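Local coordinates for protein beta-glucosidase (Chaetomella raphigera, PDB 6JXG) that probably hydrolyses terminal, non-reducing beta-D-glucosyl residues with release of beta-D-glucose, as a secreted family 3 glycoside hydrolase of cellulose degradation, at residues S526-Y531 with G628-Q633; D611-V616 with L670-L675. All coordinates share one frame; numbering follows the deposited sequence.

Contact 1 of 2, residues S526-Y531 with G628-Q633; sequences SGKLPY and GAEVAQ
K528 reaches across from the loop that follows helix 511-519 and forms a salt bridge with E630, NZ to OE2 at 2.9 Å, joining the family 3 C-terminal domain to strand 628-637 of the fibronectin type III-like beta-sandwich. The two side chains meet at about a right angle, and NZ comes to OE2 on its syn side, 19° out of the carboxylate plane. Although the CB of E630 points away from the loop, a bend at chi2 (72°) swings the carboxylate back to the lysine. Both charged ends have further partners: K528 NZ also donates to the carbonyl of G576, and E630 OE1 is hydrogen-bonded to Y584 OH. With two anionic or carbonyl oxygens around it, the buried ammonium is probably kept in its charged form. A weak bond from the backbone N of V631 gives OE2 a second donor.

One water spans the segments beside this bridge, 2.8 Å from S526 O and 2.9 Å from A629 O and hydrogen-bonded to both, so two backbone carbonyls that do not touch are linked through it. S526 turns its OG the other way, to K655 NZ on strand 649-658.

Packing continues along the lysine's aliphatic chain. The side chains of K528 and V631 run antiparallel alongside each other, CG of the lysine lying 3.7 Å from CB of the valine, while V631 CG2 rests 3.6 Å from S526 O. Q633 approaches the same methylenes with its amide nitrogen, whose polar contacts are the carbonyl of G574 and, weakly, V631 O; its OE1 bonds to Y635 OH. At the other end of the interface, S526 CB sits 3.9 Å from A629 CB.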
loop_
_atom_site.group_PDB
_atom_site.type_symbol
_atom_site.label_atom_id
_atom_site.label_comp_id
_atom_site.label_asym_id
_atom_site.label_seq_id
_atom_site.Cartn_x
_atom_site.Cartn_y
_atom_site.Cartn_z
ATOM N N SER A 526 -3.998 -0.627 18.487
ATOM C CA SER A 526 -5.078 -1.395 17.818
ATOM C C SER A 526 -4.672 -1.943 16.420
ATOM O O SER A 526 -5.537 -2.460 15.647
ATOM C CB SER A 526 -6.352 -0.536 17.721
ATOM O OG SER A 526 -6.141 0.545 16.813
ATOM N N GLY A 527 -3.403 -1.736 16.033
ATOM C CA GLY A 527 -2.915 -2.163 14.771
ATOM C C GLY A 527 -2.743 -3.663 14.782
ATOM O O GLY A 527 -2.664 -4.230 15.837
ATOM N N LYS A 528 -2.762 -4.297 13.610
ATOM C CA LYS A 528 -2.471 -5.755 13.466
ATOM C C LYS A 528 -1.471 -5.931 12.309
ATOM O O LYS A 528 -1.527 -5.196 11.274
ATOM C CB LYS A 528 -3.777 -6.559 13.117
ATOM C CG LYS A 528 -4.919 -6.417 14.112
ATOM C CD LYS A 528 -4.631 -7.182 15.397
ATOM C CE LYS A 528 -5.948 -7.446 16.117
ATOM N NZ LYS A 528 -5.797 -7.863 17.521
ATOM N N LEU A 529 -0.582 -6.911 12.407
ATOM C CA LEU A 529 0.392 -7.086 11.338
ATOM C C LEU A 529 -0.280 -7.377 10.001
ATOM O O LEU A 529 -1.208 -8.195 9.928
ATOM C CB LEU A 529 1.311 -8.220 11.653
ATOM C CG LEU A 529 2.331 -8.077 12.761
ATOM C CD1 LEU A 529 3.044 -9.399 12.895
ATOM C CD2 LEU A 529 3.340 -6.940 12.487
ATOM N N PRO A 530 0.182 -6.712 8.915
ATOM C CA PRO A 530 -0.301 -6.986 7.582
ATOM C C PRO A 530 0.588 -7.943 6.814
ATOM O O PRO A 530 0.374 -8.153 5.647
ATOM C CB PRO A 530 -0.255 -5.597 6.916
ATOM C CG PRO A 530 1.001 -4.966 7.474
ATOM C CD PRO A 530 0.992 -5.470 8.951
ATOM N N TYR A 531 1.552 -8.534 7.504
ATOM C CA TYR A 531 2.433 -9.579 6.985
ATOM C C TYR A 531 2.916 -10.454 8.124
ATOM O O TYR A 531 2.606 -10.196 9.287
ATOM C CB TYR A 531 3.589 -8.951 6.227
ATOM C CG TYR A 531 4.192 -7.748 6.940
ATOM C CD1 TYR A 531 4.754 -7.868 8.197
ATOM C CD2 TYR A 531 4.205 -6.474 6.329
ATOM C CE1 TYR A 531 5.283 -6.788 8.839
ATOM C CE2 TYR A 531 4.748 -5.391 6.985
ATOM C CZ TYR A 531 5.274 -5.563 8.241
ATOM O OH TYR A 531 5.826 -4.462 8.857
ATOM N N GLY A 628 -10.314 -0.129 24.334
ATOM C CA GLY A 628 -9.471 -0.567 23.216
ATOM C C GLY A 628 -10.285 -0.886 22.013
ATOM O O GLY A 628 -11.458 -1.197 22.159
ATOM N N ALA A 629 -9.648 -0.902 20.834
ATOM C CA ALA A 629 -10.295 -1.390 19.619
ATOM C C ALA A 629 -9.713 -2.698 19.193
ATOM O O ALA A 629 -8.485 -2.918 19.304
ATOM C CB ALA A 629 -10.146 -0.398 18.502
ATOM N N GLU A 630 -10.581 -3.582 18.766
ATOM C CA GLU A 630 -10.181 -4.895 18.250
ATOM C C GLU A 630 -10.491 -5.011 16.764
ATOM O O GLU A 630 -11.553 -4.571 16.303
ATOM C CB GLU A 630 -10.928 -5.975 19.032
ATOM C CG GLU A 630 -10.861 -7.375 18.451
ATOM C CD GLU A 630 -9.507 -8.033 18.596
ATOM O OE1 GLU A 630 -9.462 -9.293 18.807
ATOM O OE2 GLU A 630 -8.502 -7.314 18.449
ATOM N N VAL A 631 -9.577 -5.623 16.013
ATOM C CA VAL A 631 -9.775 -5.919 14.601
ATOM C C VAL A 631 -10.194 -7.379 14.497
ATOM O O VAL A 631 -9.368 -8.278 14.567
ATOM C CB VAL A 631 -8.498 -5.656 13.735
ATOM C CG1 VAL A 631 -8.736 -5.978 12.258
ATOM C CG2 VAL A 631 -8.070 -4.241 13.855
ATOM N N ALA A 632 -11.517 -7.611 14.436
ATOM C CA ALA A 632 -12.019 -8.972 14.191
ATOM C C ALA A 632 -11.799 -9.343 12.738
ATOM O O ALA A 632 -12.000 -8.522 11.859
ATOM C CB ALA A 632 -13.450 -9.054 14.521
ATOM N N GLN A 633 -11.449 -10.592 12.491
ATOM C CA GLN A 633 -11.038 -11.089 11.182
ATOM C C GLN A 633 -11.806 -12.335 10.864
ATOM O O GLN A 633 -12.035 -13.154 11.780
ATOM C CB GLN A 633 -9.565 -11.400 11.124
ATOM C CG GLN A 633 -8.743 -10.159 11.409
ATOM C CD GLN A 633 -7.338 -10.441 11.868
ATOM O OE1 GLN A 633 -6.655 -11.301 11.331
ATOM N NE2 GLN A 633 -6.889 -9.686 12.852
HETATM O O HOH W 1 -6.746 -4.230 17.396
#

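Contact 2 of 2, residues D611-V616 with L670-L675; sequences DIVATV and LRRKDL
V613 and A614 both face L670 in a classic beta bulge between antiparallel strands 612-622 and 663-671 of the fibronectin type III-like domain: L670 O takes V613 N at 2.8 Å and, weakly, A614 N, while L670 N returns a bond to A614 O. Next to the bulge, R672 N donates to D611 O at 3.0 Å.

R672 then runs alongside D611, its NH2 meeting OD2 at 2.7 Å in a salt bridge. The oxygen lies at the guanidinium edge, but the two planes stand 82° apart, so a single nitrogen makes the bond. V613 CG1 lies over one guanidinium face, 3.6 Å above its plane but offset toward the rim, and V613 CG2 touches L675 CD1.

R671 lays CG against I612 CD1, then bends at chi3 (-61°) so that NE meets OD2 and NH2 meets OD1 of D674; its backbone N is a second donor to OD2, and NH1 forms a salt bridge with D188. An alanine here would probably leave D674 with only the backbone N-H of this pairing and D188 without its cationic mate, and open a gap beside I612 CD1. L670 CD1 packs against both A614 CB and V616 CG2, 4.1 Å from each.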
loop_
_atom_site.group_PDB
_atom_site.type_symbol
_atom_site.label_atom_id
_atom_site.label_comp_id
_atom_site.label_asym_id
_atom_site.label_seq_id
_atom_site.Cartn_x
_atom_site.Cartn_y
_atom_site.Cartn_z
ATOM N N ASP A 611 -21.807 -8.889 -6.089
ATOM C CA ASP A 611 -23.016 -8.886 -5.268
ATOM C C ASP A 611 -22.682 -9.431 -3.852
ATOM O O ASP A 611 -21.934 -10.403 -3.734
ATOM C CB ASP A 611 -24.055 -9.883 -5.830
ATOM C CG ASP A 611 -24.632 -9.494 -7.217
ATOM O OD1 ASP A 611 -24.681 -8.310 -7.515
ATOM O OD2 ASP A 611 -25.052 -10.424 -7.944
ATOM N N ILE A 612 -23.307 -8.888 -2.810
ATOM C CA ILE A 612 -23.198 -9.437 -1.491
ATOM C C ILE A 612 -24.104 -10.675 -1.412
ATOM O O ILE A 612 -25.286 -10.576 -1.669
ATOM C CB ILE A 612 -23.570 -8.411 -0.470
ATOM C CG1 ILE A 612 -22.587 -7.228 -0.529
ATOM C CG2 ILE A 612 -23.619 -9.045 0.918
ATOM C CD1 ILE A 612 -21.177 -7.622 -0.117
ATOM N N VAL A 613 -23.537 -11.845 -1.181
ATOM C CA VAL A 613 -24.318 -13.098 -1.143
ATOM C C VAL A 613 -24.496 -13.647 0.262
ATOM O O VAL A 613 -25.359 -14.480 0.482
ATOM C CB VAL A 613 -23.755 -14.169 -2.097
ATOM C CG1 VAL A 613 -23.813 -13.629 -3.544
ATOM C CG2 VAL A 613 -22.326 -14.541 -1.783
ATOM N N ALA A 614 -23.703 -13.192 1.233
ATOM C CA ALA A 614 -23.773 -13.767 2.581
ATOM C C ALA A 614 -23.223 -12.801 3.588
ATOM O O ALA A 614 -22.474 -11.899 3.253
ATOM C CB ALA A 614 -22.957 -15.051 2.643
ATOM N N THR A 615 -23.618 -12.966 4.848
ATOM C CA THR A 615 -23.127 -12.115 5.882
ATOM C C THR A 615 -22.849 -12.967 7.119
ATOM O O THR A 615 -23.631 -13.867 7.438
ATOM C CB THR A 615 -24.204 -11.093 6.255
ATOM O OG1 THR A 615 -24.363 -10.193 5.182
ATOM C CG2 THR A 615 -23.786 -10.249 7.431
ATOM N N VAL A 616 -21.739 -12.654 7.793
ATOM C CA VAL A 616 -21.309 -13.342 9.000
ATOM C C VAL A 616 -21.225 -12.281 10.107
ATOM O O VAL A 616 -20.799 -11.106 9.814
ATOM C CB VAL A 616 -19.925 -13.991 8.759
ATOM C CG1 VAL A 616 -19.285 -14.504 10.036
ATOM C CG2 VAL A 616 -20.015 -15.048 7.673
ATOM N N LEU A 670 -19.934 -10.698 2.570
ATOM C CA LEU A 670 -19.198 -11.488 1.624
ATOM C C LEU A 670 -19.741 -11.311 0.206
ATOM O O LEU A 670 -20.969 -11.438 -0.056
ATOM C CB LEU A 670 -19.229 -12.981 1.986
ATOM C CG LEU A 670 -18.529 -13.332 3.275
ATOM C CD1 LEU A 670 -18.972 -14.733 3.744
ATOM C CD2 LEU A 670 -17.020 -13.311 3.052
ATOM N N ARG A 671 -18.838 -10.960 -0.691
ATOM C CA ARG A 671 -19.172 -10.890 -2.109
ATOM C C ARG A 671 -19.148 -12.299 -2.686
ATOM O O ARG A 671 -18.448 -13.169 -2.185
ATOM C CB ARG A 671 -18.132 -10.024 -2.843
ATOM C CG ARG A 671 -18.106 -8.553 -2.438
ATOM C CD ARG A 671 -16.867 -7.882 -2.964
ATOM N NE ARG A 671 -15.648 -8.511 -2.412
ATOM C CZ ARG A 671 -14.439 -8.069 -2.707
ATOM N NH1 ARG A 671 -14.271 -7.001 -3.490
ATOM N NH2 ARG A 671 -13.404 -8.711 -2.253
ATOM N N ARG A 672 -19.836 -12.530 -3.774
ATOM C CA ARG A 672 -19.721 -13.803 -4.438
ATOM C C ARG A 672 -18.279 -14.167 -4.726
ATOM O O ARG A 672 -17.869 -15.313 -4.568
ATOM C CB ARG A 672 -20.568 -13.781 -5.765
ATOM C CG ARG A 672 -20.443 -15.052 -6.584
ATOM C CD ARG A 672 -21.637 -15.374 -7.554
ATOM N NE ARG A 672 -22.525 -14.264 -7.639
ATOM C CZ ARG A 672 -23.783 -14.153 -7.264
ATOM N NH1 ARG A 672 -24.542 -15.126 -6.839
ATOM N NH2 ARG A 672 -24.292 -12.965 -7.392
ATOM N N LYS A 673 -17.479 -13.182 -5.184
ATOM C CA LYS A 673 -16.060 -13.391 -5.476
ATOM C C LYS A 673 -15.288 -13.896 -4.266
ATOM O O LYS A 673 -14.340 -14.630 -4.415
ATOM C CB LYS A 673 -15.409 -12.083 -5.983
ATOM C CG LYS A 673 -14.090 -12.354 -6.659
ATOM C CD LYS A 673 -13.478 -11.049 -7.240
ATOM C CE LYS A 673 -12.230 -11.309 -8.041
ATOM N NZ LYS A 673 -11.584 -10.086 -8.614
ATOM N N ASP A 674 -15.701 -13.488 -3.085
ATOM C CA ASP A 674 -14.984 -13.846 -1.861
ATOM C C ASP A 674 -15.103 -15.343 -1.561
ATOM O O ASP A 674 -14.277 -15.891 -0.810
ATOM C CB ASP A 674 -15.527 -13.032 -0.694
ATOM C CG ASP A 674 -15.175 -11.564 -0.798
ATOM O OD1 ASP A 674 -14.033 -11.339 -1.256
ATOM O OD2 ASP A 674 -16.033 -10.672 -0.466
ATOM N N LEU A 675 -16.113 -15.959 -2.175
ATOM C CA LEU A 675 -16.430 -17.366 -2.022
ATOM C C LEU A 675 -16.162 -18.172 -3.277
ATOM O O LEU A 675 -16.609 -19.325 -3.375
ATOM C CB LEU A 675 -17.901 -17.532 -1.636
ATOM C CG LEU A 675 -18.289 -16.849 -0.332
ATOM C CD1 LEU A 675 -19.794 -16.848 -0.185
ATOM C CD2 LEU A 675 -17.644 -17.496 0.880
#

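How the contacts relate
From the N terminus, the chain first passes 526-531 in the C-terminal domain, then, after strand 582-591 has begun the beta-sandwich, reaches 611-616 at the start of strand 612-622. The next strand, 628-637, carries 628-633 back to the loop and closes contact 1 across 96 intervening residues. Only after strand 649-658 does strand 663-671 deliver 670-675, closing contact 2 across 53. The segments alternate, so the two closures cross rather than nest. Contact 1 joins two domains; contact 2 pairs neighbouring strands within the three-stranded sheet. Their centres are 22 Å apart and their nearest atoms about 8 Å, without touching, yet L670 and L675 reach strand 628-637 at I636, beyond contact 1.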